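Local coordinates for protein botulinum neurotoxin type G (Clostridium botulinum, PDB 3MPP) that targets neurons through its receptor-binding domain, attaching to the cell surface so that the protease light chain can be delivered into the host cytosol, at residues Val324-Lys329 and Lys372-Phe377. The protein carries 4 engineered substitutions. Sequence-based numbering, arbitrary orientation. Where two conformers were deposited one is given.
Sequences VLVNSK and KTFGLF
V324 divides its two methyls between two phenylalanines of the strand 373-382. CG1, set opposite the backbone N (chi1 170°), lies 4.1 Å from CB of F374, while CG2 comes within 4.1 Å of CE1 at the ring of F377. A beta-branched residue suits this place, because one short side chain presents two methyls in different directions. L325 turns its side chain the other way, onto T333 and F336 of the following strand, and begins a type I beta turn that runs to S328. At V326, the second residue of that turn, the chain meets F374 again. The compact branched side chain of V326 lets CG1 pack 3.7 Å from CZ of F374, while the turn brings the carbonyl O of V326 to 3.3 Å from CE1 of F374, approaching the ring at a slant. With CG beside its own backbone N (chi1 -60°), F374 reaches the turn with the CE1 and CZ end of its large flat ring, which fills the space between strand and turn where the CA atoms of V326 and F374 are 7.4 Å apart. V324 and F377 both touch L335 of strand 332-339, and F377 also meets the ring of F397 nearly at right angles. Side-chain packing joins the segments; their backbones bond elsewhere, V324 to Y347 and F374 to C367. The contact runs from the buried side of the strands out to a turn at the edge of the beta-trefoil subdomain, where the side chain of F377 is about 11 Å from that of W402, which probably binds ganglioside.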
ATOM      1  N   VAL A 324      21.384 -15.883 -12.313  1.00 24.48           N
ATOM      2  CA  VAL A 324      20.680 -17.048 -12.797  1.00 21.07           C
ATOM      3  C   VAL A 324      21.651 -18.012 -13.490  1.00 26.12           C
ATOM      4  O   VAL A 324      22.444 -17.599 -14.336  1.00 21.95           O
ATOM      5  CB  VAL A 324      19.578 -16.625 -13.775  1.00 25.59           C
ATOM      6  CG1 VAL A 324      18.994 -17.851 -14.495  1.00 26.00           C
ATOM      7  CG2 VAL A 324      18.494 -15.873 -13.021  1.00 23.68           C
ATOM      8  N   LEU A 325      21.586 -19.292 -13.138  1.00 23.58           N
ATOM      9  CA  LEU A 325      22.410 -20.280 -13.823  1.00 23.10           C
ATOM     10  C   LEU A 325      21.831 -20.525 -15.214  1.00 28.16           C
ATOM     11  O   LEU A 325      20.778 -21.130 -15.347  1.00 34.93           O
ATOM     12  CB  LEU A 325      22.473 -21.575 -13.011  1.00 28.35           C
ATOM     13  CG  LEU A 325      23.611 -21.613 -11.988  1.00 44.87           C
ATOM     14  CD1 LEU A 325      23.368 -20.610 -10.876  1.00 49.10           C
ATOM     15  CD2 LEU A 325      23.803 -23.018 -11.420  1.00 53.66           C
ATOM     16  N   VAL A 326      22.512 -20.053 -16.250  1.00 29.84           N
ATOM     17  CA  VAL A 326      21.942 -20.093 -17.599  1.00 38.11           C
ATOM     18  C   VAL A 326      21.980 -21.448 -18.294  1.00 37.30           C
ATOM     19  O   VAL A 326      21.164 -21.712 -19.169  1.00 45.89           O
ATOM     20  CB  VAL A 326      22.584 -19.048 -18.533  1.00 46.20           C
ATOM     21  CG1 VAL A 326      22.084 -17.666 -18.181  1.00 49.03           C
ATOM     22  CG2 VAL A 326      24.091 -19.120 -18.456  1.00 51.11           C
ATOM     23  N   ASN A 327      22.912 -22.306 -17.900  1.00 29.91           N
ATOM     24  CA  ASN A 327      23.073 -23.596 -18.555  1.00 38.03           C
ATOM     25  C   ASN A 327      22.492 -24.749 -17.747  1.00 48.08           C
ATOM     26  O   ASN A 327      22.977 -25.873 -17.827  1.00 53.65           O
ATOM     27  CB  ASN A 327      24.549 -23.873 -18.868  1.00 49.08           C
ATOM     28  CG  ASN A 327      25.103 -22.951 -19.947  1.00 53.53           C
ATOM     29  OD1 ASN A 327      26.270 -22.556 -19.903  1.00 37.13           O
ATOM     30  ND2 ASN A 327      24.262 -22.600 -20.918  1.00 51.51           N
ATOM     31  N   SER A 328      21.460 -24.471 -16.961  1.00 54.23           N
ATOM     32  CA  SER A 328      20.733 -25.539 -16.284  1.00 50.18           C
ATOM     33  C   SER A 328      19.648 -26.121 -17.185  1.00 46.69           C
ATOM     34  O   SER A 328      18.964 -25.392 -17.902  1.00 48.22           O
ATOM     35  CB  SER A 328      20.105 -25.037 -14.985  1.00 49.28           C
ATOM     36  OG  SER A 328      19.270 -26.036 -14.431  1.00 47.85           O
ATOM     37  N   LYS A 329      19.491 -27.436 -17.144  1.00 48.44           N
ATOM     38  CA  LYS A 329      18.414 -28.099 -17.868  1.00 60.08           C
ATOM     39  C   LYS A 329      17.279 -28.539 -16.928  1.00 50.11           C
ATOM     40  O   LYS A 329      16.367 -29.244 -17.350  1.00 50.18           O
ATOM     41  CB  LYS A 329      18.948 -29.321 -18.623  1.00 73.21           C
ATOM     42  CG  LYS A 329      18.825 -30.619 -17.837  1.00 84.32           C
ATOM     43  CD  LYS A 329      19.008 -31.841 -18.725  1.00 95.40           C
ATOM     44  CE  LYS A 329      18.168 -33.011 -18.227  1.00101.08           C
ATOM     45  NZ  LYS A 329      18.249 -33.184 -16.747  1.00102.76           N
ATOM     46  N   LYS A 372      15.430 -17.561 -25.065  1.00 59.42           N
ATOM     47  CA  LYS A 372      15.434 -18.560 -24.010  1.00 53.01           C
ATOM     48  C   LYS A 372      14.853 -17.953 -22.728  1.00 40.91           C
ATOM     49  O   LYS A 372      15.393 -16.985 -22.195  1.00 38.98           O
ATOM     50  CB  LYS A 372      16.863 -19.051 -23.764  1.00 58.60           C
ATOM     51  CG  LYS A 372      16.979 -20.526 -23.381  1.00 70.28           C
ATOM     52  CD  LYS A 372      16.315 -20.830 -22.044  1.00 73.04           C
ATOM     53  CE  LYS A 372      16.437 -22.310 -21.683  1.00 74.18           C
ATOM     54  NZ  LYS A 372      15.922 -22.613 -20.310  1.00 68.86           N
ATOM     55  N   THR A 373      13.760 -18.534 -22.241  0.51 39.07           N
ATOM     56  CA  THR A 373      13.131 -18.086 -21.007  0.51 36.60           C
ATOM     57  C   THR A 373      13.588 -19.001 -19.875  0.51 37.82           C
ATOM     58  O   THR A 373      13.505 -20.222 -19.991  0.51 38.13           O
ATOM     59  CB  THR A 373      11.584 -18.127 -21.112  0.51 44.79           C
ATOM     60  OG1 THR A 373      11.153 -17.362 -22.245  0.51 41.67           O
ATOM     61  CG2 THR A 373      10.943 -17.562 -19.852  0.51 44.19           C
ATOM     62  N   PHE A 374      14.078 -18.421 -18.785  1.00 31.97           N
ATOM     63  CA  PHE A 374      14.574 -19.229 -17.671  1.00 36.04           C
ATOM     64  C   PHE A 374      13.528 -19.445 -16.574  1.00 35.24           C
ATOM     65  O   PHE A 374      13.695 -20.304 -15.713  1.00 35.61           O
ATOM     66  CB  PHE A 374      15.883 -18.652 -17.111  1.00 33.42           C
ATOM     67  CG  PHE A 374      16.990 -18.603 -18.124  1.00 43.12           C
ATOM     68  CD1 PHE A 374      17.577 -19.771 -18.584  1.00 40.35           C
ATOM     69  CD2 PHE A 374      17.424 -17.395 -18.639  1.00 38.96           C
ATOM     70  CE1 PHE A 374      18.578 -19.734 -19.533  1.00 36.84           C
ATOM     71  CE2 PHE A 374      18.433 -17.353 -19.588  1.00 47.67           C
ATOM     72  CZ  PHE A 374      19.010 -18.526 -20.034  1.00 42.55           C
ATOM     73  N   GLY A 375      12.450 -18.668 -16.619  1.00 26.38           N
ATOM     74  CA  GLY A 375      11.378 -18.787 -15.648  1.00 27.04           C
ATOM     75  C   GLY A 375      11.186 -17.542 -14.798  1.00 24.22           C
ATOM     76  O   GLY A 375      11.746 -16.491 -15.104  1.00 22.18           O
ATOM     77  N   LEU A 376      10.377 -17.667 -13.747  1.00 22.93           N
ATOM     78  CA  LEU A 376      10.143 -16.581 -12.800  1.00 21.05           C
ATOM     79  C   LEU A 376      10.828 -16.908 -11.470  1.00 22.91           C
ATOM     80  O   LEU A 376      11.002 -18.093 -11.130  1.00 22.68           O
ATOM     81  CB  LEU A 376       8.628 -16.391 -12.579  1.00 20.01           C
ATOM     82  CG  LEU A 376       7.796 -16.013 -13.814  1.00 22.62           C
ATOM     83  CD1 LEU A 376       6.285 -15.785 -13.430  1.00 15.24           C
ATOM     84  CD2 LEU A 376       8.395 -14.779 -14.452  1.00 25.68           C
ATOM     85  N   PHE A 377      11.240 -15.876 -10.733  1.00 19.70           N
ATOM     86  CA  PHE A 377      11.739 -16.061  -9.369  1.00 21.47           C
ATOM     87  C   PHE A 377      10.614 -16.561  -8.472  1.00 21.38           C
ATOM     88  O   PHE A 377       9.460 -16.117  -8.575  1.00 18.20           O
ATOM     89  CB  PHE A 377      12.249 -14.741  -8.769  1.00 17.60           C
ATOM     90  CG  PHE A 377      13.592 -14.298  -9.278  1.00 17.36           C
ATOM     91  CD1 PHE A 377      14.083 -14.729 -10.513  1.00 16.63           C
ATOM     92  CD2 PHE A 377      14.348 -13.392  -8.538  1.00 23.29           C
ATOM     93  CE1 PHE A 377      15.329 -14.310 -10.968  1.00 23.87           C
ATOM     94  CE2 PHE A 377      15.590 -12.964  -8.996  1.00 19.83           C
ATOM     95  CZ  PHE A 377      16.083 -13.421 -10.204  1.00 22.79           C
TER